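Probable porin (PDB 4FSP) probably acts as a porin of the OprD family, forming a beta-barrel channel through which small solutes cross the outer membrane. Local coordinates at residues A[222-228]-A[247-253]; A[304-308]-A[340-344]; A[62-68]-A[113-117]. All coordinates share one frame. Numbering follows the deposited sequence.

Contact 1. Residues A[222-228]-A[247-253]; sequences VYAQHFL and LALSRDT. With C8E ((hydroxyethyloxy)tri(ethyloxy)octane), chain I.
Two neighbouring staves of the porin barrel, the strands of the beta hairpin 223-235/240-252, pair here in antiparallel register. Over 223-228 and 247-252 the strand axes approach to 4.5 Å at 168°, with extended backbone throughout. L247, T253 and L249 bury the most surface. L247 (m, t) pairs with L228: L228 N donates to L247 O at 2.8 Å and L247 N to L228 O at 2.9 Å. Two residues on, L249 (t, p) pairs with H226, H226 N to L249 O being 2.7 Å and L249 N to H226 O 2.8 Å; their CB atoms stand 4.5 Å apart. A224 and R251 form the next hydrogen-bonded pair (A224 N to R251 O 2.9 Å, R251 N to A224 O 3.1 Å). Just past the strand, T253 (chi1 t) prolongs the pattern, with T253 N to V222 O 3.2 Å and T253 CG2 3.7 Å from Y223 N. L228, L247, H226 and L249 share one face, which meets bound detergent as a membrane-facing surface would: H226 CE1 lies 3.3 Å from C11 of the C8E, while H226 ND1 bonds the Y214 hydroxyl. Q225, F227, A248 and S250 occupy the other face, turned to inner loops; F227 touches P131. There Q225, extended (t, t) and also bonded to P294 O, donates from NE2 to S250 OG at 2.9 Å.

Contact 2. Residues A[304-308]-A[340-344]; sequences VNFGQ and TRYFS
Inside the barrel, on the lumenal side of its wall, the loop segment 304-308 folds against two side chains of strand 336-346. Extended residues 340-344 point R341 and F343 toward the loop, which forms no regular strand; the closest CA pair, N305 and F343, is 7.0 Å apart. The F343 ring (m, chi2 85°) lies beside the loop backbone: F343 CZ is 3.5 Å from G307 CA, and F343 CE2 3.7 Å from N305 CA. N305 (phi/psi -88/60) centres an inverse gamma turn, closed by a weak 3.0 Å bond from F306 N to V304 O. A CB on G307 would clash with F343 CE1. Such an inward-folded loop packed on wall side chains is the usual way porin barrels narrow their channel, and R341, touching R323 and R382, is consistent with the lumenal arginines of OprD-family channels. R341 extends (p, t, t) until G307 CA and F306 O sit over one guanidinium face. R341 NH1 is 3.6 Å from F306 O, and a water links them, donating to F306 O at 2.9 Å and weakly accepting from R341 NH1 at 3.2 Å. R341 NE salt-bridges D362, whose OD2 also accepts from Q308 N.

Contact 3. Residues A[62-68]-A[113-117]; sequences YTEGTLG and KLRLS. With C8E ((hydroxyethyloxy)tri(ethyloxy)octane), chain E.
The ring of Y62 (m, chi2 -85°) lies against the aliphatic part of R115, with R115 CG over one ring face and Y62 CE1 3.5 Å from R115 CB. Beyond it, Y62 OH comes within 3.3 Å of K113 CD. K113 (p, then extended) continues past the tyrosine to a salt bridge with D72. Y62 and R115 are the two residues most covered here; both also touch F12, from the tag, so part of this packing is not native. Between the backbones, G68 and R115 form an antiparallel hydrogen-bonded pair, CA-CA 5.0 Å, with G68 N to R115 O at 2.8 Å and R115 N to G68 O at 2.9 Å. A CB on G68 would be crowded by Y62 CB. The sheet face opposite Y62 and R115 is greasy: L67 CD1 (L67 t, p) reaches L116 CB at 3.8 Å and L114 CB at 4.3 Å. Where the strands part, a water donates to T66 O at 2.7 Å and accepts from S117 N at 2.8 Å. Residues 63-65 loop clear of 113-117, G65 at phi/psi 121/167, with detergent C8E 3.5 Å from E64 O through its O21. This is a short barrel turn, on the probably periplasmic rim: it connects strand 47-59 to strand 67-80, which pairs with strand 105-116, itself hydrogen-bonded to strand 119-123 on its other edge.

Overall arrangement
All three contacts involve the same closed antiparallel sheet but at different places. Contacts 1 and 3 join neighbouring wall strands, the first near what are probably the extracellular ends and the third, about 35 Å away between centres, at the rim near the chain termini; both border bound detergent and mix exposed with buried residues. Contact 2, about 23 Å from contact 1 between centres, is the more interior, with none of its touching residues exposed. Chemistry follows place: regular backbone hydrogen bonds dominate contact 1, contact 3 has a single such pair plus tyrosine-arginine packing and a water bridge, whereas contact 2 has no direct hydrogen bond between its segments and relies on van der Waals packing and a water bridge with one weak leg.

Contact 1. Residues A[222-228]-A[247-253]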
loop_
_atom_site.group_PDB
_atom_site.type_symbol
_atom_site.label_atom_id
_atom_site.label_comp_id
_atom_site.label_asym_id
_atom_site.label_seq_id
_atom_site.Cartn_x
_atom_site.Cartn_y
_atom_site.Cartn_z
ATOM N N VAL A 222 -14.588 -4.573 -15.826
ATOM C CA VAL A 222 -15.065 -3.738 -14.716
ATOM C C VAL A 222 -14.669 -2.254 -14.801
ATOM O O VAL A 222 -15.530 -1.394 -15.000
ATOM C CB VAL A 222 -14.668 -4.298 -13.331
ATOM C CG1 VAL A 222 -15.466 -3.576 -12.248
ATOM C CG2 VAL A 222 -14.924 -5.792 -13.265
ATOM N N TYR A 223 -13.382 -1.950 -14.625
ATOM C CA TYR A 223 -12.920 -0.573 -14.763
ATOM C C TYR A 223 -11.472 -0.498 -15.218
ATOM O O TYR A 223 -10.704 -1.446 -15.043
ATOM C CB TYR A 223 -13.068 0.198 -13.444
ATOM C CG TYR A 223 -12.044 -0.179 -12.399
ATOM C CD1 TYR A 223 -12.268 -1.252 -11.550
ATOM C CD2 TYR A 223 -10.845 0.529 -12.262
ATOM C CE1 TYR A 223 -11.333 -1.623 -10.586
ATOM C CE2 TYR A 223 -9.903 0.170 -11.289
ATOM C CZ TYR A 223 -10.161 -0.909 -10.457
ATOM O OH TYR A 223 -9.253 -1.289 -9.493
ATOM N N ALA A 224 -11.116 0.646 -15.795
ATOM C CA ALA A 224 -9.736 0.982 -16.111
ATOM C C ALA A 224 -9.438 2.273 -15.380
ATOM O O ALA A 224 -10.301 3.142 -15.290
ATOM C CB ALA A 224 -9.552 1.191 -17.608
ATOM N N GLN A 225 -8.221 2.409 -14.866
ATOM C CA GLN A 225 -7.835 3.627 -14.168
ATOM C C GLN A 225 -6.513 4.149 -14.713
ATOM O O GLN A 225 -5.561 3.389 -14.863
ATOM C CB GLN A 225 -7.729 3.356 -12.669
ATOM C CG GLN A 225 -7.115 4.467 -11.821
ATOM C CD GLN A 225 -7.261 4.163 -10.323
ATOM O OE1 GLN A 225 -6.268 3.966 -9.604
ATOM N NE2 GLN A 225 -8.507 4.109 -9.854
ATOM N N HIS A 226 -6.472 5.440 -15.033
ATOM C CA HIS A 226 -5.229 6.087 -15.445
ATOM C C HIS A 226 -4.702 6.870 -14.255
ATOM O O HIS A 226 -5.465 7.549 -13.573
ATOM C CB HIS A 226 -5.468 7.053 -16.617
ATOM C CG HIS A 226 -5.907 6.384 -17.883
ATOM N ND1 HIS A 226 -5.016 5.905 -18.824
ATOM C CD2 HIS A 226 -7.142 6.130 -18.380
ATOM C CE1 HIS A 226 -5.683 5.380 -19.833
ATOM N NE2 HIS A 226 -6.979 5.505 -19.593
ATOM N N PHE A 227 -3.402 6.768 -14.000
ATOM C CA PHE A 227 -2.779 7.511 -12.907
ATOM C C PHE A 227 -1.646 8.365 -13.436
ATOM O O PHE A 227 -0.850 7.901 -14.266
ATOM C CB PHE A 227 -2.206 6.550 -11.849
ATOM C CG PHE A 227 -1.302 7.224 -10.851
ATOM C CD1 PHE A 227 0.066 7.371 -11.104
ATOM C CD2 PHE A 227 -1.816 7.735 -9.668
ATOM C CE1 PHE A 227 0.900 8.011 -10.182
ATOM C CE2 PHE A 227 -0.979 8.378 -8.735
ATOM C CZ PHE A 227 0.382 8.512 -8.994
ATOM N N LEU A 228 -1.531 9.586 -12.912
ATOM C CA LEU A 228 -0.395 10.457 -13.229
ATOM C C LEU A 228 0.045 11.111 -11.945
ATOM O O LEU A 228 -0.781 11.650 -11.210
ATOM C CB LEU A 228 -0.778 11.534 -14.250
ATOM C CG LEU A 228 0.361 12.461 -14.703
ATOM C CD1 LEU A 228 1.460 11.657 -15.423
ATOM C CD2 LEU A 228 -0.168 13.563 -15.623
ATOM N N LEU A 247 -3.111 12.501 -9.793
ATOM C CA LEU A 247 -4.367 12.602 -10.528
ATOM C C LEU A 247 -4.711 11.217 -11.040
ATOM O O LEU A 247 -3.835 10.510 -11.560
ATOM C CB LEU A 247 -4.230 13.557 -11.724
ATOM C CG LEU A 247 -3.977 15.036 -11.413
ATOM C CD1 LEU A 247 -3.677 15.811 -12.693
ATOM C CD2 LEU A 247 -5.198 15.621 -10.746
ATOM N N ALA A 248 -5.973 10.817 -10.908
ATOM C CA ALA A 248 -6.377 9.541 -11.482
ATOM C C ALA A 248 -7.734 9.665 -12.153
ATOM O O ALA A 248 -8.587 10.435 -11.706
ATOM C CB ALA A 248 -6.379 8.426 -10.416
ATOM N N LEU A 249 -7.915 8.918 -13.241
ATOM C CA LEU A 249 -9.164 8.922 -14.003
ATOM C C LEU A 249 -9.645 7.495 -14.168
ATOM O O LEU A 249 -8.909 6.640 -14.679
ATOM C CB LEU A 249 -8.963 9.548 -15.386
ATOM C CG LEU A 249 -10.160 9.419 -16.345
ATOM C CD1 LEU A 249 -11.299 10.277 -15.849
ATOM C CD2 LEU A 249 -9.795 9.822 -17.772
ATOM N N SER A 250 -10.867 7.221 -13.715
ATOM C CA SER A 250 -11.377 5.849 -13.743
ATOM C C SER A 250 -12.722 5.812 -14.435
ATOM O O SER A 250 -13.574 6.675 -14.207
ATOM C CB SER A 250 -11.529 5.304 -12.321
ATOM O OG SER A 250 -10.365 5.575 -11.544
ATOM N N ARG A 251 -12.914 4.801 -15.277
ATOM C CA ARG A 251 -14.141 4.655 -16.035
ATOM C C ARG A 251 -14.417 3.170 -16.137
ATOM O O ARG A 251 -13.482 2.368 -16.104
ATOM C CB ARG A 251 -13.969 5.266 -17.431
ATOM C CG ARG A 251 -15.256 5.821 -18.032
ATOM C CD ARG A 251 -15.474 5.320 -19.455
ATOM N NE ARG A 251 -16.866 4.940 -19.690
ATOM C CZ ARG A 251 -17.298 4.304 -20.776
ATOM N NH1 ARG A 251 -16.443 3.973 -21.735
ATOM N NH2 ARG A 251 -18.583 3.997 -20.899
ATOM N N ASP A 252 -15.687 2.790 -16.241
ATOM C CA ASP A 252 -16.024 1.382 -16.415
ATOM C C ASP A 252 -15.511 0.950 -17.770
ATOM O O ASP A 252 -15.262 1.794 -18.635
ATOM C CB ASP A 252 -17.530 1.181 -16.386
ATOM C CG ASP A 252 -18.240 2.097 -17.339
ATOM O OD1 ASP A 252 -18.427 3.290 -16.987
ATOM O OD2 ASP A 252 -18.596 1.632 -18.444
ATOM N N THR A 253 -15.350 -0.355 -17.970
ATOM C CA THR A 253 -14.860 -0.832 -19.253
ATOM C C THR A 253 -15.488 -2.170 -19.591
ATOM O O THR A 253 -15.857 -2.931 -18.689
ATOM C CB THR A 253 -13.325 -0.953 -19.235
ATOM O OG1 THR A 253 -12.841 -1.171 -20.564
ATOM C CG2 THR A 253 -12.902 -2.099 -18.339
HETATM C C4 C8E I . 3.856 7.771 -21.138
HETATM C C5 C8E I . 2.350 7.917 -20.986
HETATM C C6 C8E I . 1.563 6.922 -21.833
HETATM C C7 C8E I . 0.102 7.355 -21.831
HETATM C C8 C8E I . -0.812 6.439 -22.635
HETATM O O9 C8E I . -2.161 6.700 -22.290
HETATM C C10 C8E I . -3.080 6.263 -23.274
HETATM C C11 C8E I . -4.498 6.391 -22.730
HETATM O O12 C8E I . -5.456 5.780 -23.574
#

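Contact 2. Residues A[304-308]-A[340-344]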
loop_
_atom_site.group_PDB
_atom_site.type_symbol
_atom_site.label_atom_id
_atom_site.label_comp_id
_atom_site.label_asym_id
_atom_site.label_seq_id
_atom_site.Cartn_x
_atom_site.Cartn_y
_atom_site.Cartn_z
ATOM N N VAL A 304 -3.651 10.077 -0.655
ATOM C CA VAL A 304 -2.981 10.632 0.526
ATOM C C VAL A 304 -3.899 10.776 1.729
ATOM O O VAL A 304 -3.468 10.568 2.862
ATOM C CB VAL A 304 -2.131 11.915 0.289
ATOM C CG1 VAL A 304 -1.864 12.161 -1.177
ATOM C CG2 VAL A 304 -2.722 13.116 0.983
ATOM N N ASN A 305 -5.164 11.098 1.495
ATOM C CA ASN A 305 -6.108 11.204 2.610
ATOM C C ASN A 305 -6.749 9.861 2.901
ATOM O O ASN A 305 -7.965 9.698 2.798
ATOM C CB ASN A 305 -7.147 12.301 2.360
ATOM C CG ASN A 305 -6.548 13.682 2.533
ATOM O OD1 ASN A 305 -5.365 13.787 2.876
ATOM N ND2 ASN A 305 -7.342 14.749 2.281
ATOM N N PHE A 306 -5.906 8.892 3.242
ATOM C CA PHE A 306 -6.364 7.547 3.570
ATOM C C PHE A 306 -5.905 7.297 4.978
ATOM O O PHE A 306 -4.703 7.330 5.254
ATOM C CB PHE A 306 -5.735 6.519 2.623
ATOM C CG PHE A 306 -5.835 5.099 3.110
ATOM C CD1 PHE A 306 -7.072 4.510 3.341
ATOM C CD2 PHE A 306 -4.691 4.348 3.324
ATOM C CE1 PHE A 306 -7.160 3.205 3.796
ATOM C CE2 PHE A 306 -4.772 3.046 3.769
ATOM C CZ PHE A 306 -6.010 2.467 4.006
ATOM N N GLY A 307 -6.849 7.079 5.885
ATOM C CA GLY A 307 -6.489 6.900 7.283
ATOM C C GLY A 307 -6.460 5.438 7.699
ATOM O O GLY A 307 -6.384 4.525 6.854
ATOM N N GLN A 308 -6.516 5.218 9.008
ATOM C CA GLN A 308 -6.540 3.869 9.565
ATOM C C GLN A 308 -7.859 3.197 9.205
ATOM O O GLN A 308 -7.913 1.982 9.044
ATOM C CB GLN A 308 -6.333 3.904 11.091
ATOM C CG GLN A 308 -6.342 2.530 11.790
ATOM C CD GLN A 308 -6.164 2.626 13.308
ATOM O OE1 GLN A 308 -5.447 3.504 13.812
ATOM N NE2 GLN A 308 -6.818 1.718 14.045
ATOM N N THR A 340 0.395 11.650 14.530
ATOM C CA THR A 340 -1.016 11.982 14.673
ATOM C C THR A 340 -1.485 12.679 13.415
ATOM O O THR A 340 -0.745 13.467 12.831
ATOM C CB THR A 340 -1.265 12.982 15.800
ATOM O OG1 THR A 340 -0.312 12.773 16.846
ATOM C CG2 THR A 340 -2.681 12.812 16.333
ATOM N N ARG A 341 -2.720 12.417 13.008
ATOM C CA ARG A 341 -3.262 13.077 11.829
ATOM C C ARG A 341 -4.762 13.258 11.963
ATOM O O ARG A 341 -5.456 12.482 12.636
ATOM C CB ARG A 341 -2.915 12.294 10.549
ATOM C CG ARG A 341 -3.332 10.817 10.595
ATOM C CD ARG A 341 -2.885 10.062 9.329
ATOM N NE ARG A 341 -3.210 8.635 9.411
ATOM C CZ ARG A 341 -2.769 7.717 8.560
ATOM N NH1 ARG A 341 -1.992 8.074 7.545
ATOM N NH2 ARG A 341 -3.106 6.446 8.721
ATOM N N TYR A 342 -5.261 14.293 11.314
ATOM C CA TYR A 342 -6.674 14.589 11.355
ATOM C C TYR A 342 -7.136 14.828 9.925
ATOM O O TYR A 342 -6.469 15.544 9.162
ATOM C CB TYR A 342 -6.924 15.820 12.240
ATOM C CG TYR A 342 -8.358 16.269 12.233
ATOM C CD1 TYR A 342 -9.312 15.608 12.988
ATOM C CD2 TYR A 342 -8.759 17.355 11.470
ATOM C CE1 TYR A 342 -10.634 16.017 12.977
ATOM C CE2 TYR A 342 -10.070 17.775 11.455
ATOM C CZ TYR A 342 -11.003 17.099 12.204
ATOM O OH TYR A 342 -12.315 17.513 12.189
ATOM N N PHE A 343 -8.254 14.207 9.556
ATOM C CA PHE A 343 -8.835 14.391 8.227
ATOM C C PHE A 343 -10.241 14.921 8.401
ATOM O O PHE A 343 -10.973 14.458 9.277
ATOM C CB PHE A 343 -9.029 13.072 7.459
ATOM C CG PHE A 343 -7.853 12.138 7.450
ATOM C CD1 PHE A 343 -7.642 11.248 8.503
ATOM C CD2 PHE A 343 -7.022 12.070 6.337
ATOM C CE1 PHE A 343 -6.583 10.345 8.467
ATOM C CE2 PHE A 343 -5.961 11.174 6.301
ATOM C CZ PHE A 343 -5.739 10.312 7.365
ATOM N N SER A 344 -10.648 15.821 7.516
ATOM C CA SER A 344 -12.015 16.321 7.503
ATOM C C SER A 344 -12.569 16.322 6.076
ATOM O O SER A 344 -11.951 16.876 5.158
ATOM C CB SER A 344 -12.065 17.731 8.087
ATOM O OG SER A 344 -13.348 18.304 7.886
HETATM O O HOH W 1 -1.907 7.195 4.449
#

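Contact 3. Residues A[62-68]-A[113-117]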
loop_
_atom_site.group_PDB
_atom_site.type_symbol
_atom_site.label_atom_id
_atom_site.label_comp_id
_atom_site.label_asym_id
_atom_site.label_seq_id
_atom_site.Cartn_x
_atom_site.Cartn_y
_atom_site.Cartn_z
ATOM N N TYR A 62 20.654 -16.049 -8.006
ATOM C CA TYR A 62 20.372 -16.358 -9.410
ATOM C C TYR A 62 21.344 -17.372 -9.962
ATOM O O TYR A 62 22.538 -17.323 -9.645
ATOM C CB TYR A 62 20.430 -15.076 -10.268
ATOM C CG TYR A 62 19.247 -14.176 -10.020
ATOM C CD1 TYR A 62 18.060 -14.371 -10.705
ATOM C CD2 TYR A 62 19.303 -13.156 -9.072
ATOM C CE1 TYR A 62 16.954 -13.561 -10.474
ATOM C CE2 TYR A 62 18.191 -12.329 -8.834
ATOM C CZ TYR A 62 17.023 -12.551 -9.538
ATOM O OH TYR A 62 15.916 -11.765 -9.326
ATOM N N THR A 63 20.837 -18.277 -10.801
ATOM C CA THR A 63 21.687 -19.225 -11.509
ATOM C C THR A 63 22.620 -18.469 -12.445
ATOM O O THR A 63 22.353 -17.316 -12.806
ATOM C CB THR A 63 20.855 -20.229 -12.344
ATOM O OG1 THR A 63 19.961 -19.512 -13.209
ATOM C CG2 THR A 63 20.062 -21.157 -11.425
ATOM N N GLU A 64 23.696 -19.129 -12.851
ATOM C CA GLU A 64 24.711 -18.526 -13.712
ATOM C C GLU A 64 24.238 -18.336 -15.154
ATOM O O GLU A 64 23.417 -19.108 -15.660
ATOM C CB GLU A 64 25.940 -19.430 -13.719
ATOM C CG GLU A 64 27.162 -18.870 -14.418
ATOM C CD GLU A 64 28.369 -19.759 -14.184
ATOM O OE1 GLU A 64 28.159 -20.933 -13.802
ATOM O OE2 GLU A 64 29.516 -19.301 -14.376
ATOM N N GLY A 65 24.782 -17.333 -15.834
ATOM C CA GLY A 65 24.433 -17.096 -17.230
ATOM C C GLY A 65 23.844 -15.706 -17.393
ATOM O O GLY A 65 23.502 -15.043 -16.403
ATOM N N THR A 66 23.727 -15.259 -18.638
ATOM C CA THR A 66 23.234 -13.918 -18.911
ATOM C C THR A 66 21.744 -13.834 -18.597
ATOM O O THR A 66 21.252 -12.787 -18.206
ATOM C CB THR A 66 23.571 -13.449 -20.344
ATOM O OG1 THR A 66 22.412 -12.875 -20.946
ATOM C CG2 THR A 66 24.027 -14.601 -21.195
ATOM N N LEU A 67 21.035 -14.944 -18.757
ATOM C CA LEU A 67 19.671 -15.055 -18.239
ATOM C C LEU A 67 19.682 -15.867 -16.927
ATOM O O LEU A 67 19.927 -17.085 -16.914
ATOM C CB LEU A 67 18.745 -15.718 -19.276
ATOM C CG LEU A 67 17.310 -15.950 -18.776
ATOM C CD1 LEU A 67 16.641 -14.629 -18.495
ATOM C CD2 LEU A 67 16.505 -16.739 -19.795
ATOM N N GLY A 68 19.436 -15.191 -15.818
ATOM C CA GLY A 68 19.493 -15.845 -14.522
ATOM C C GLY A 68 18.118 -16.223 -14.015
ATOM O O GLY A 68 17.138 -15.490 -14.234
ATOM N N LYS A 113 11.657 -16.137 -10.630
ATOM C CA LYS A 113 12.181 -14.862 -11.082
ATOM C C LYS A 113 13.244 -15.049 -12.164
ATOM O O LYS A 113 14.144 -15.880 -12.034
ATOM C CB LYS A 113 12.669 -13.999 -9.910
ATOM C CG LYS A 113 13.771 -14.612 -9.062
ATOM C CD LYS A 113 13.965 -13.860 -7.731
ATOM C CE LYS A 113 15.103 -14.492 -6.929
ATOM N NZ LYS A 113 15.315 -13.867 -5.578
ATOM N N LEU A 114 13.088 -14.296 -13.253
ATOM C CA LEU A 114 14.056 -14.288 -14.337
ATOM C C LEU A 114 14.678 -12.903 -14.464
ATOM O O LEU A 114 14.007 -11.870 -14.360
ATOM C CB LEU A 114 13.423 -14.678 -15.667
ATOM C CG LEU A 114 12.852 -16.084 -15.878
ATOM C CD1 LEU A 114 12.151 -16.120 -17.226
ATOM C CD2 LEU A 114 13.938 -17.128 -15.853
ATOM N N ARG A 115 15.972 -12.907 -14.729
ATOM C CA ARG A 115 16.764 -11.708 -14.700
ATOM C C ARG A 115 17.638 -11.687 -15.963
ATOM O O ARG A 115 18.347 -12.654 -16.269
ATOM C CB ARG A 115 17.581 -11.748 -13.417
ATOM C CG ARG A 115 18.281 -10.509 -13.065
ATOM C CD ARG A 115 17.646 -9.683 -11.952
ATOM N NE ARG A 115 18.295 -8.374 -12.085
ATOM C CZ ARG A 115 19.334 -7.957 -11.370
ATOM N NH1 ARG A 115 19.798 -8.704 -10.374
ATOM N NH2 ARG A 115 19.878 -6.767 -11.627
ATOM N N LEU A 116 17.548 -10.589 -16.713
ATOM C CA LEU A 116 18.282 -10.417 -17.968
ATOM C C LEU A 116 18.549 -8.925 -18.154
ATOM O O LEU A 116 17.622 -8.106 -18.020
ATOM C CB LEU A 116 17.461 -10.938 -19.151
ATOM C CG LEU A 116 18.038 -10.648 -20.536
ATOM C CD1 LEU A 116 19.392 -11.317 -20.669
ATOM C CD2 LEU A 116 17.093 -11.124 -21.637
ATOM N N SER A 117 19.799 -8.573 -18.451
ATOM C CA SER A 117 20.202 -7.172 -18.558
ATOM C C SER A 117 19.682 -6.356 -17.363
ATOM O O SER A 117 19.951 -6.699 -16.205
ATOM C CB SER A 117 19.709 -6.586 -19.890
ATOM O OG SER A 117 20.397 -5.385 -20.186
HETATM C C14 C8E E . 16.733 -23.388 -12.761
HETATM O O15 C8E E . 17.339 -23.822 -13.959
HETATM C C16 C8E E . 18.752 -23.758 -13.918
HETATM C C17 C8E E . 19.325 -23.209 -15.220
HETATM O O18 C8E E . 20.725 -23.047 -15.096
HETATM C C19 C8E E . 21.427 -24.265 -15.193
HETATM C C20 C8E E . 22.898 -23.980 -15.447
HETATM O O21 C8E E . 23.068 -22.584 -15.596
HETATM O O HOH W 2 22.049 -10.216 -18.434
#